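Local coordinates for penicillin-binding protein 1A (Mycobacterium tuberculosis, PDB 5CXW) that synthesises cross-linked peptidoglycan for the cell wall, its penicillin-sensitive transpeptidase domain, the part in this chain, cross-linking the peptide subunits, at residues S66-P69 with V74-Y77; A144-M149 with T153-L158; N265-M270 with E362-P367; G284-A289 with G354-T359. All coordinates share one frame; numbering follows the deposited sequence.

Contact 1 (S66-P69 with V74-Y77)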
loop_
_atom_site.group_PDB
_atom_site.type_symbol
_atom_site.label_atom_id
_atom_site.label_comp_id
_atom_site.label_asym_id
_atom_site.label_seq_id
_atom_site.Cartn_x
_atom_site.Cartn_y
_atom_site.Cartn_z
ATOM N N SER A 66 -4.087 -5.516 -6.254
ATOM C CA SER A 66 -3.038 -5.311 -7.196
ATOM C C SER A 66 -3.530 -4.349 -8.274
ATOM O O SER A 66 -4.644 -4.594 -8.861
ATOM C CB SER A 66 -2.671 -6.627 -7.873
ATOM O OG SER A 66 -2.196 -7.593 -6.931
ATOM N N ILE A 67 -2.737 -3.315 -8.539
ATOM C CA ILE A 67 -3.065 -2.284 -9.515
ATOM C C ILE A 67 -1.963 -2.143 -10.567
ATOM O O ILE A 67 -0.756 -2.212 -10.255
ATOM C CB ILE A 67 -3.262 -0.953 -8.776
ATOM C CG1 ILE A 67 -4.633 -1.019 -8.046
ATOM C CG2 ILE A 67 -3.291 0.238 -9.735
ATOM C CD1 ILE A 67 -4.893 0.093 -7.097
ATOM N N ASP A 68 -2.384 -1.987 -11.821
ATOM C CA ASP A 68 -1.509 -1.683 -12.939
ATOM C C ASP A 68 -1.065 -0.209 -12.894
ATOM O O ASP A 68 -1.878 0.693 -13.099
ATOM C CB ASP A 68 -2.253 -1.984 -14.230
ATOM C CG ASP A 68 -1.393 -1.835 -15.470
ATOM O OD1 ASP A 68 -0.277 -1.284 -15.400
ATOM O OD2 ASP A 68 -1.908 -2.310 -16.531
ATOM N N PRO A 69 0.230 0.070 -12.610
ATOM C CA PRO A 69 0.657 1.453 -12.574
ATOM C C PRO A 69 0.531 2.229 -13.882
ATOM O O PRO A 69 0.561 3.484 -13.892
ATOM C CB PRO A 69 2.159 1.343 -12.155
ATOM C CG PRO A 69 2.245 0.019 -11.431
ATOM C CD PRO A 69 1.363 -0.832 -12.322
ATOM N N VAL A 74 -7.485 -2.196 -11.764
ATOM C CA VAL A 74 -7.405 -3.183 -10.719
ATOM C C VAL A 74 -7.290 -4.575 -11.335
ATOM O O VAL A 74 -8.228 -5.094 -11.987
ATOM C CB VAL A 74 -8.567 -3.087 -9.716
ATOM C CG1 VAL A 74 -8.420 -4.252 -8.666
ATOM C CG2 VAL A 74 -8.672 -1.730 -9.066
ATOM N N ARG A 75 -6.139 -5.206 -11.118
ATOM C CA ARG A 75 -5.823 -6.507 -11.670
ATOM C C ARG A 75 -6.159 -7.682 -10.775
ATOM O O ARG A 75 -6.363 -8.814 -11.268
ATOM C CB ARG A 75 -4.355 -6.606 -12.062
ATOM C CG ARG A 75 -3.925 -5.560 -13.069
ATOM C CD ARG A 75 -4.770 -5.672 -14.327
ATOM N NE ARG A 75 -4.219 -4.834 -15.399
ATOM C CZ ARG A 75 -4.950 -4.339 -16.427
ATOM N NH1 ARG A 75 -6.258 -4.605 -16.569
ATOM N NH2 ARG A 75 -4.357 -3.574 -17.359
ATOM N N ALA A 76 -6.092 -7.474 -9.461
ATOM C CA ALA A 76 -6.431 -8.508 -8.514
ATOM C C ALA A 76 -7.029 -7.823 -7.295
ATOM O O ALA A 76 -6.593 -6.758 -6.903
ATOM C CB ALA A 76 -5.201 -9.295 -8.090
ATOM N N TYR A 77 -8.007 -8.466 -6.703
ATOM C CA TYR A 77 -8.771 -7.876 -5.593
ATOM C C TYR A 77 -9.391 -8.995 -4.765
ATOM O O TYR A 77 -10.319 -9.715 -5.232
ATOM C CB TYR A 77 -9.889 -6.975 -6.158
ATOM C CG TYR A 77 -10.639 -6.140 -5.145
ATOM C CD1 TYR A 77 -10.169 -4.893 -4.775
ATOM C CD2 TYR A 77 -11.816 -6.611 -4.539
ATOM C CE1 TYR A 77 -10.842 -4.101 -3.872
ATOM C CE2 TYR A 77 -12.496 -5.830 -3.641
ATOM C CZ TYR A 77 -12.000 -4.566 -3.317
ATOM O OH TYR A 77 -12.682 -3.820 -2.442
HETATM O O HOH W 1 -1.520 -5.482 -15.843
#
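Ser66 and Ala76 form an antiparallel hydrogen-bonded pair, Ser66 N giving a nearly straight bond to Ala76 O (2.9 Å, 171°). Its carbonyl is gripped twice: Ser66 O accepts from Arg75 N at 2.8 Å and from Ala76 N at 3.3 Å, both reaching it from the same face of the carbonyl plane. This is a classic beta bulge, placed where strand 60-67 pairs with strand 74-78, an edge strand of the five-stranded sheet of the transpeptidase domain. Ser66 OG bonds to Thr317 OG1. Ile67, past the bulge, faces Val74 on the other face of the sheet, where Ile67 CG1 and Val74 CG2 meet at 4.2 Å; Ile67 also packs on helix 211-222 and Val74 on Phe232. Asp68, with CG anti to the backbone N (chi1 -174°), runs alongside the bent Arg75 chain. Asp68 OD2 takes Arg75 NH2 on its anti lone pair at 2.9 Å, the carboxylate turned 45° from the guanidinium plane. A water accepts from Arg75 NE and returns a weak bond to Asp68 OD2. With Asp68 OD1 held by His70 N and Arg75 NH1 by Thr36 O, the salt bridge and its water fix the rotation of both charged groups.

Contact 2 (A144-M149 with T153-L158)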
loop_
_atom_site.group_PDB
_atom_site.type_symbol
_atom_site.label_atom_id
_atom_site.label_comp_id
_atom_site.label_asym_id
_atom_site.label_seq_id
_atom_site.Cartn_x
_atom_site.Cartn_y
_atom_site.Cartn_z
ATOM N N ALA A 144 17.522 6.517 3.697
ATOM C CA ALA A 144 17.317 5.275 2.941
ATOM C C ALA A 144 17.568 4.018 3.805
ATOM O O ALA A 144 16.738 3.071 3.809
ATOM C CB ALA A 144 18.179 5.237 1.746
ATOM N N GLU A 145 18.663 4.038 4.555
ATOM C CA GLU A 145 18.988 2.961 5.481
ATOM C C GLU A 145 17.920 2.866 6.568
ATOM O O GLU A 145 17.490 1.776 6.922
ATOM C CB GLU A 145 20.388 3.166 6.044
ATOM C CG GLU A 145 20.840 2.152 7.087
ATOM C CD GLU A 145 21.389 0.856 6.544
ATOM O OE1 GLU A 145 21.730 -0.008 7.380
ATOM O OE2 GLU A 145 21.510 0.717 5.316
ATOM N N ALA A 146 17.461 4.015 7.089
ATOM C CA ALA A 146 16.426 3.996 8.126
ATOM C C ALA A 146 15.091 3.491 7.580
ATOM O O ALA A 146 14.335 2.956 8.344
ATOM C CB ALA A 146 16.260 5.378 8.764
ATOM N N LEU A 147 14.841 3.635 6.282
ATOM C CA LEU A 147 13.595 3.103 5.723
ATOM C C LEU A 147 13.680 1.561 5.696
ATOM O O LEU A 147 12.736 0.852 6.089
ATOM C CB LEU A 147 13.314 3.613 4.317
ATOM C CG LEU A 147 11.954 3.191 3.727
ATOM C CD1 LEU A 147 10.751 3.918 4.399
ATOM C CD2 LEU A 147 11.970 3.462 2.246
ATOM N N LYS A 148 14.804 1.072 5.189
ATOM C CA LYS A 148 15.034 -0.396 5.113
ATOM C C LYS A 148 14.924 -1.008 6.509
ATOM O O LYS A 148 14.250 -2.019 6.704
ATOM C CB LYS A 148 16.375 -0.674 4.444
ATOM C CG LYS A 148 16.716 -2.156 4.358
ATOM C CD LYS A 148 18.063 -2.394 3.680
ATOM C CE LYS A 148 19.261 -1.878 4.432
ATOM N NZ LYS A 148 20.485 -1.924 3.532
ATOM N N MET A 149 15.604 -0.417 7.491
ATOM C CA MET A 149 15.585 -0.973 8.854
ATOM C C MET A 149 14.291 -0.658 9.597
ATOM O O MET A 149 14.029 -1.199 10.684
ATOM C CB MET A 149 16.777 -0.436 9.653
ATOM C CG MET A 149 18.090 -0.953 9.145
ATOM S SD MET A 149 19.466 -0.162 10.050
ATOM C CE MET A 149 19.188 -0.908 11.637
ATOM N N THR A 153 12.197 5.992 15.132
ATOM C CA THR A 153 12.776 7.199 15.735
ATOM C C THR A 153 13.289 8.108 14.593
ATOM O O THR A 153 13.013 9.332 14.555
ATOM C CB THR A 153 13.912 6.815 16.668
ATOM O OG1 THR A 153 14.844 6.038 15.935
ATOM C CG2 THR A 153 13.409 6.058 17.893
ATOM N N SER A 154 14.006 7.523 13.639
ATOM C CA SER A 154 14.587 8.301 12.550
ATOM C C SER A 154 13.501 8.956 11.701
ATOM O O SER A 154 13.614 10.118 11.294
ATOM C CB SER A 154 15.369 7.337 11.651
ATOM O OG SER A 154 16.386 6.635 12.372
ATOM N N TYR A 155 12.430 8.207 11.438
ATOM C CA TYR A 155 11.322 8.709 10.591
ATOM C C TYR A 155 10.530 9.800 11.341
ATOM O O TYR A 155 9.991 10.699 10.717
ATOM C CB TYR A 155 10.470 7.552 9.972
ATOM C CG TYR A 155 11.084 7.301 8.616
ATOM C CD1 TYR A 155 12.301 6.629 8.472
ATOM C CD2 TYR A 155 10.539 7.849 7.493
ATOM C CE1 TYR A 155 12.941 6.528 7.228
ATOM C CE2 TYR A 155 11.133 7.787 6.248
ATOM C CZ TYR A 155 12.341 7.125 6.103
ATOM O OH TYR A 155 12.974 7.111 4.897
ATOM N N TYR A 156 10.388 9.678 12.663
ATOM C CA TYR A 156 9.806 10.778 13.472
ATOM C C TYR A 156 10.650 12.035 13.339
ATOM O O TYR A 156 10.116 13.124 13.066
ATOM C CB TYR A 156 9.687 10.382 14.933
ATOM C CG TYR A 156 8.306 10.457 15.494
ATOM C CD1 TYR A 156 7.441 9.420 15.332
ATOM C CD2 TYR A 156 7.869 11.557 16.219
ATOM C CE1 TYR A 156 6.153 9.455 15.827
ATOM C CE2 TYR A 156 6.609 11.585 16.785
ATOM C CZ TYR A 156 5.745 10.543 16.555
ATOM O OH TYR A 156 4.483 10.535 17.149
ATOM N N ARG A 157 11.972 11.930 13.487
ATOM C CA ARG A 157 12.833 13.077 13.322
ATOM C C ARG A 157 12.768 13.624 11.888
ATOM O O ARG A 157 12.869 14.857 11.686
ATOM C CB ARG A 157 14.298 12.779 13.694
ATOM C CG ARG A 157 14.552 12.503 15.149
ATOM C CD ARG A 157 16.042 12.506 15.431
ATOM N NE ARG A 157 16.314 12.433 16.889
ATOM C CZ ARG A 157 16.355 11.288 17.602
ATOM N NH1 ARG A 157 16.288 10.117 17.036
ATOM N NH2 ARG A 157 16.532 11.347 18.932
ATOM N N LEU A 158 12.697 12.747 10.896
ATOM C CA LEU A 158 12.612 13.225 9.543
ATOM C C LEU A 158 11.312 14.038 9.335
ATOM O O LEU A 158 11.348 15.147 8.749
ATOM C CB LEU A 158 12.645 12.099 8.560
ATOM C CG LEU A 158 12.553 12.502 7.100
ATOM C CD1 LEU A 158 13.665 13.430 6.624
ATOM C CD2 LEU A 158 12.494 11.240 6.241
#
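Helices 143-149 and 152-161, two consecutive helices of the transpeptidase domain, meet through Ala146 and Leu147 on one side and Ser154 and Tyr155 on the other. Ala146 CB touches Ser154 CB at 3.6 Å, where the small side chains let the backbones come to a CA–CA separation of 6.4 Å. Beside this point the Tyr155 ring reaches across to the first helix: its CE1 lies 3.8 Å from Ala146 CB and 3.6 Å from Leu147 N, in an oblique approach. The short helical segments run at 133° to each other, their axes 9.7 Å apart, as the tight link between them reverses the chain. That link holds Ser150, which fits the second, SxN-like motif of penicillin-binding enzymes, while Lys100, which touches both Leu147 and Tyr155, fits the SxxK motif. Leu147 carries its CG anti to the backbone N (chi1 -175°), and its CD1 packs 4.0 Å from Tyr155 CZ. Leu147 CB lies 3.6 Å from Tyr155 OH, a packing contact, since that hydroxyl is hydrogen-bonded to Ile143 O, one turn before Leu147 in the first helix. Leu104 of helix 100-109 touches both Leu147 and Tyr155.

Contact 3 (N265-M270 with E362-P367)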
loop_
_atom_site.group_PDB
_atom_site.type_symbol
_atom_site.label_atom_id
_atom_site.label_comp_id
_atom_site.label_asym_id
_atom_site.label_seq_id
_atom_site.Cartn_x
_atom_site.Cartn_y
_atom_site.Cartn_z
ATOM N N ASN A 265 13.798 8.015 -6.737
ATOM C CA ASN A 265 14.619 7.917 -5.530
ATOM C C ASN A 265 13.924 7.108 -4.418
ATOM O O ASN A 265 14.588 6.314 -3.690
ATOM C CB ASN A 265 15.074 9.278 -4.996
ATOM C CG ASN A 265 16.343 9.745 -5.655
ATOM O OD1 ASN A 265 17.430 9.355 -5.254
ATOM N ND2 ASN A 265 16.235 10.591 -6.642
ATOM N N VAL A 266 12.605 7.304 -4.260
ATOM C CA VAL A 266 11.860 6.495 -3.300
ATOM C C VAL A 266 11.978 4.974 -3.700
ATOM O O VAL A 266 12.302 4.113 -2.878
ATOM C CB VAL A 266 10.394 6.902 -3.187
ATOM C CG1 VAL A 266 9.611 5.883 -2.357
ATOM C CG2 VAL A 266 10.269 8.344 -2.636
ATOM N N THR A 267 11.779 4.697 -4.982
ATOM C CA THR A 267 11.980 3.348 -5.514
ATOM C C THR A 267 13.326 2.810 -5.123
ATOM O O THR A 267 13.419 1.683 -4.636
ATOM C CB THR A 267 11.737 3.337 -7.030
ATOM O OG1 THR A 267 10.394 3.749 -7.248
ATOM C CG2 THR A 267 11.974 1.957 -7.636
ATOM N N ALA A 268 14.377 3.616 -5.361
ATOM C CA ALA A 268 15.724 3.180 -5.111
ATOM C C ALA A 268 15.855 2.773 -3.611
ATOM O O ALA A 268 16.519 1.782 -3.308
ATOM C CB ALA A 268 16.737 4.235 -5.504
ATOM N N ALA A 269 15.333 3.579 -2.721
ATOM C CA ALA A 269 15.367 3.224 -1.278
ATOM C C ALA A 269 14.661 1.954 -0.911
ATOM O O ALA A 269 15.093 1.239 0.031
ATOM C CB ALA A 269 14.829 4.386 -0.451
ATOM N N MET A 270 13.586 1.642 -1.654
ATOM C CA MET A 270 12.716 0.488 -1.399
ATOM C C MET A 270 13.218 -0.790 -2.059
ATOM O O MET A 270 12.770 -1.876 -1.697
ATOM C CB MET A 270 11.289 0.763 -1.862
ATOM C CG MET A 270 10.683 1.830 -1.010
ATOM S SD MET A 270 9.106 2.408 -1.670
ATOM C CE MET A 270 8.114 0.919 -1.388
ATOM N N GLU A 362 11.581 -6.478 -15.388
ATOM C CA GLU A 362 11.858 -5.057 -15.591
ATOM C C GLU A 362 12.832 -4.489 -14.564
ATOM O O GLU A 362 12.918 -4.962 -13.441
ATOM C CB GLU A 362 10.584 -4.262 -15.478
ATOM C CG GLU A 362 9.607 -4.598 -16.550
ATOM C CD GLU A 362 8.360 -3.754 -16.464
ATOM O OE1 GLU A 362 7.527 -3.960 -15.563
ATOM O OE2 GLU A 362 8.225 -2.846 -17.324
ATOM N N THR A 363 13.578 -3.473 -14.975
ATOM C CA THR A 363 14.477 -2.758 -14.057
ATOM C C THR A 363 13.871 -1.394 -13.822
ATOM O O THR A 363 13.077 -0.887 -14.632
ATOM C CB THR A 363 15.877 -2.604 -14.626
ATOM O OG1 THR A 363 15.773 -2.054 -15.912
ATOM C CG2 THR A 363 16.498 -3.970 -14.831
ATOM N N PHE A 364 14.206 -0.832 -12.675
ATOM C CA PHE A 364 13.651 0.469 -12.329
ATOM C C PHE A 364 14.432 1.623 -12.967
ATOM O O PHE A 364 15.619 1.491 -13.275
ATOM C CB PHE A 364 13.646 0.581 -10.803
ATOM C CG PHE A 364 12.654 -0.296 -10.151
ATOM C CD1 PHE A 364 11.331 -0.027 -10.294
ATOM C CD2 PHE A 364 13.049 -1.329 -9.331
ATOM C CE1 PHE A 364 10.355 -0.815 -9.653
ATOM C CE2 PHE A 364 12.104 -2.137 -8.689
ATOM C CZ PHE A 364 10.743 -1.846 -8.810
ATOM N N PRO A 365 13.766 2.772 -13.146
ATOM C CA PRO A 365 14.450 3.909 -13.757
ATOM C C PRO A 365 15.588 4.403 -12.895
ATOM O O PRO A 365 15.483 4.446 -11.692
ATOM C CB PRO A 365 13.329 4.969 -13.914
ATOM C CG PRO A 365 12.078 4.283 -13.619
ATOM C CD PRO A 365 12.344 3.040 -12.867
ATOM N N LYS A 366 16.705 4.748 -13.514
ATOM C CA LYS A 366 17.840 5.246 -12.783
ATOM C C LYS A 366 17.465 6.576 -12.118
ATOM O O LYS A 366 16.974 7.501 -12.770
ATOM C CB LYS A 366 18.995 5.493 -13.735
ATOM C CG LYS A 366 20.250 5.944 -13.050
ATOM C CD LYS A 366 21.413 5.964 -14.062
ATOM C CE LYS A 366 22.735 5.736 -13.334
ATOM N NZ LYS A 366 23.278 7.046 -12.927
ATOM N N PRO A 367 17.703 6.684 -10.821
ATOM C CA PRO A 367 17.321 7.977 -10.202
ATOM C C PRO A 367 18.317 9.071 -10.493
ATOM O O PRO A 367 19.491 8.801 -10.727
ATOM C CB PRO A 367 17.387 7.691 -8.695
ATOM C CG PRO A 367 18.208 6.449 -8.551
ATOM C CD PRO A 367 18.107 5.669 -9.835
#
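Thr267 points its methyl at the flat side of Phe364: CG2 stands 3.6 Å from the ring centroid and 20° off the ring normal, a CH-pi contact. The methyl is displaced toward the rim on the side where the ring joins its CB, so that Phe364 CG and CD1 are its nearest atoms, CD1 at 3.4 Å. What turns Thr267 this way is its first torsion (chi1 -60°), which sets CG2 anti to the backbone N and leaves OG1 on a different side, where it bonds to Tyr311 OH and to Ala263 O one turn earlier in the helix. One branch of the threonine therefore serves the aromatic ring and the other the polar network. The ring itself comes from an extended tail that leaves helix 343-356 and runs past helix 260-270 of the transpeptidase domain; Pro313 and Ala289 also touch it. Farther along the tail, Pro367 lays its ring against the helix between Asn265 and Ala268, residues that sit three apart and so project from neighbouring turns. Pro367 CG meets Ala268 CB at 4.0 Å. Pro367 CB sits over the face of the Asn265 amide, nearly equidistant from CG, OD1 and ND2, with ND2 at 3.7 Å. That amide is fixed by bonds beyond the proline: Asn265 ND2 donates to Ala261 O and Thr368 O, and Asn265 OD1 accepts from Gly375 N, drawing later parts of the tail to the same helix.

Contact 4 (G284-A289 with G354-T359)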
loop_
_atom_site.group_PDB
_atom_site.type_symbol
_atom_site.label_atom_id
_atom_site.label_comp_id
_atom_site.label_asym_id
_atom_site.label_seq_id
_atom_site.Cartn_x
_atom_site.Cartn_y
_atom_site.Cartn_z
ATOM N N GLY A 284 12.952 -15.535 -9.798
ATOM C CA GLY A 284 13.640 -15.413 -11.078
ATOM C C GLY A 284 14.460 -14.140 -11.209
ATOM O O GLY A 284 14.660 -13.642 -12.320
ATOM N N GLY A 285 14.937 -13.626 -10.067
ATOM C CA GLY A 285 15.721 -12.395 -10.030
ATOM C C GLY A 285 14.972 -11.127 -10.327
ATOM O O GLY A 285 15.554 -10.101 -10.684
ATOM N N ARG A 286 13.662 -11.178 -10.229
ATOM C CA ARG A 286 12.889 -10.005 -10.570
ATOM C C ARG A 286 13.046 -8.931 -9.494
ATOM O O ARG A 286 12.736 -9.182 -8.338
ATOM C CB ARG A 286 11.427 -10.405 -10.741
ATOM C CG ARG A 286 10.560 -9.312 -11.296
ATOM C CD ARG A 286 9.109 -9.709 -11.344
ATOM N NE ARG A 286 8.843 -10.878 -12.175
ATOM C CZ ARG A 286 8.587 -10.840 -13.490
ATOM N NH1 ARG A 286 8.560 -9.712 -14.169
ATOM N NH2 ARG A 286 8.288 -11.954 -14.108
ATOM N N ASP A 287 13.459 -7.731 -9.877
ATOM C CA ASP A 287 13.590 -6.613 -8.929
ATOM C C ASP A 287 12.206 -6.159 -8.448
ATOM O O ASP A 287 11.195 -6.269 -9.149
ATOM C CB ASP A 287 14.285 -5.381 -9.552
ATOM C CG ASP A 287 15.736 -5.626 -9.939
ATOM O OD1 ASP A 287 16.263 -6.675 -9.523
ATOM O OD2 ASP A 287 16.337 -4.802 -10.713
ATOM N N SER A 288 12.181 -5.560 -7.266
ATOM C CA SER A 288 10.951 -5.006 -6.749
ATOM C C SER A 288 11.289 -3.871 -5.786
ATOM O O SER A 288 12.435 -3.692 -5.444
ATOM C CB SER A 288 10.153 -6.071 -5.957
ATOM O OG SER A 288 10.860 -6.508 -4.818
ATOM N N ALA A 289 10.258 -3.136 -5.366
ATOM C CA ALA A 289 10.384 -2.059 -4.410
ATOM C C ALA A 289 9.275 -2.276 -3.419
ATOM O O ALA A 289 8.097 -2.352 -3.825
ATOM C CB ALA A 289 10.222 -0.714 -5.149
ATOM N N GLY A 354 3.117 -15.013 -9.106
ATOM C CA GLY A 354 2.066 -15.575 -9.923
ATOM C C GLY A 354 1.498 -14.653 -10.989
ATOM O O GLY A 354 1.228 -15.085 -12.121
ATOM N N ALA A 355 1.235 -13.398 -10.609
ATOM C CA ALA A 355 0.626 -12.450 -11.508
ATOM C C ALA A 355 1.556 -12.086 -12.631
ATOM O O ALA A 355 1.087 -11.841 -13.749
ATOM C CB ALA A 355 0.225 -11.192 -10.743
ATOM N N LEU A 356 2.862 -12.078 -12.375
ATOM C CA LEU A 356 3.862 -11.629 -13.343
ATOM C C LEU A 356 4.576 -12.794 -14.077
ATOM O O LEU A 356 5.386 -12.552 -14.989
ATOM C CB LEU A 356 4.908 -10.802 -12.628
ATOM C CG LEU A 356 4.345 -9.527 -11.996
ATOM C CD1 LEU A 356 5.456 -8.768 -11.319
ATOM C CD2 LEU A 356 3.732 -8.685 -13.093
ATOM N N LYS A 357 4.248 -14.025 -13.689
ATOM C CA LYS A 357 4.810 -15.211 -14.314
ATOM C C LYS A 357 4.619 -15.135 -15.839
ATOM O O LYS A 357 3.553 -14.825 -16.327
ATOM C CB LYS A 357 4.154 -16.478 -13.784
ATOM C CG LYS A 357 4.865 -17.720 -14.278
ATOM C CD LYS A 357 4.259 -18.946 -13.650
ATOM C CE LYS A 357 5.090 -20.125 -14.031
ATOM N NZ LYS A 357 4.498 -21.368 -13.460
ATOM N N GLY A 358 5.703 -15.387 -16.563
ATOM C CA GLY A 358 5.701 -15.364 -18.006
ATOM C C GLY A 358 5.995 -14.002 -18.596
ATOM O O GLY A 358 6.023 -13.878 -19.821
ATOM N N THR A 359 6.208 -12.968 -17.775
ATOM C CA THR A 359 6.608 -11.676 -18.240
ATOM C C THR A 359 8.080 -11.439 -17.941
ATOM O O THR A 359 8.574 -11.912 -16.977
ATOM C CB THR A 359 5.795 -10.550 -17.619
ATOM O OG1 THR A 359 6.156 -10.363 -16.243
ATOM C CG2 THR A 359 4.243 -10.859 -17.720
#
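Arg286 reaches from its loop to the turn that follows helix 343-356, and its NH2 donates to Thr359 O at 2.9 Å. The N-H...O angle is 154°, and the donor is tilted 32° from the carbonyl plane, so the bond is somewhat skewed. Arg286 NH1 adds a weak bond to Thr359 OG1 at 3.2 Å and another weak one to Ser360 O. The extended first half of the arginine, bent at chi3 (-60°), carries the group over Leu356, whose CB sits 3.7 Å above the centre of one guanidinium face; farther back, Arg286 CD touches Leu356 CD1 at 3.8 Å. The turn is a type II beta turn from Leu356 to Thr359, with Gly358 at its third position, and it leads the chain off the last helix of the transpeptidase domain. Leu356 O takes two bonds within it, from Thr359 N at 2.9 Å and from Thr359 OG1 at 2.6 Å, the hydroxyl lying in the carbonyl plane on a lone pair. Arg286 NH2 also comes within 3.1 Å of Leu356 O, but at an angle too poor for a hydrogen bond. Thr359 OG1 thus gives its proton to Leu356 O and accepts weakly from Arg286 NH1. The helix end and its turn are also held by Gln40 NE2, which bonds to Gly354 O and Lys357 O. On the loop side, Gly284 O is bonded by Asn361 ND2, a second polar link from loop to tail.

In the fold
Contacts 2, 3 and 4 form a chain of packing through the transpeptidase domain. Contact 2 meets contact 3 where Leu147 CD2 touches Met270 CG at 3.9 Å; contact 3 meets contact 4 where Phe364 CE2 lies 3.5 Å from Ser288 C and Met270 CB 3.8 Å from Ala289 CB. Contact 4 is nested in the chain loop closed by contact 3. Contact 1, on the far edge of the sheet, touches none of them; its centre is about 29 Å from that of contact 2. Contact 2 is nearest the active site: the Leu147 side chain lies about 7 Å from that of Ser97, probably the acylated serine, and about 9 Å from the bound penicillin V.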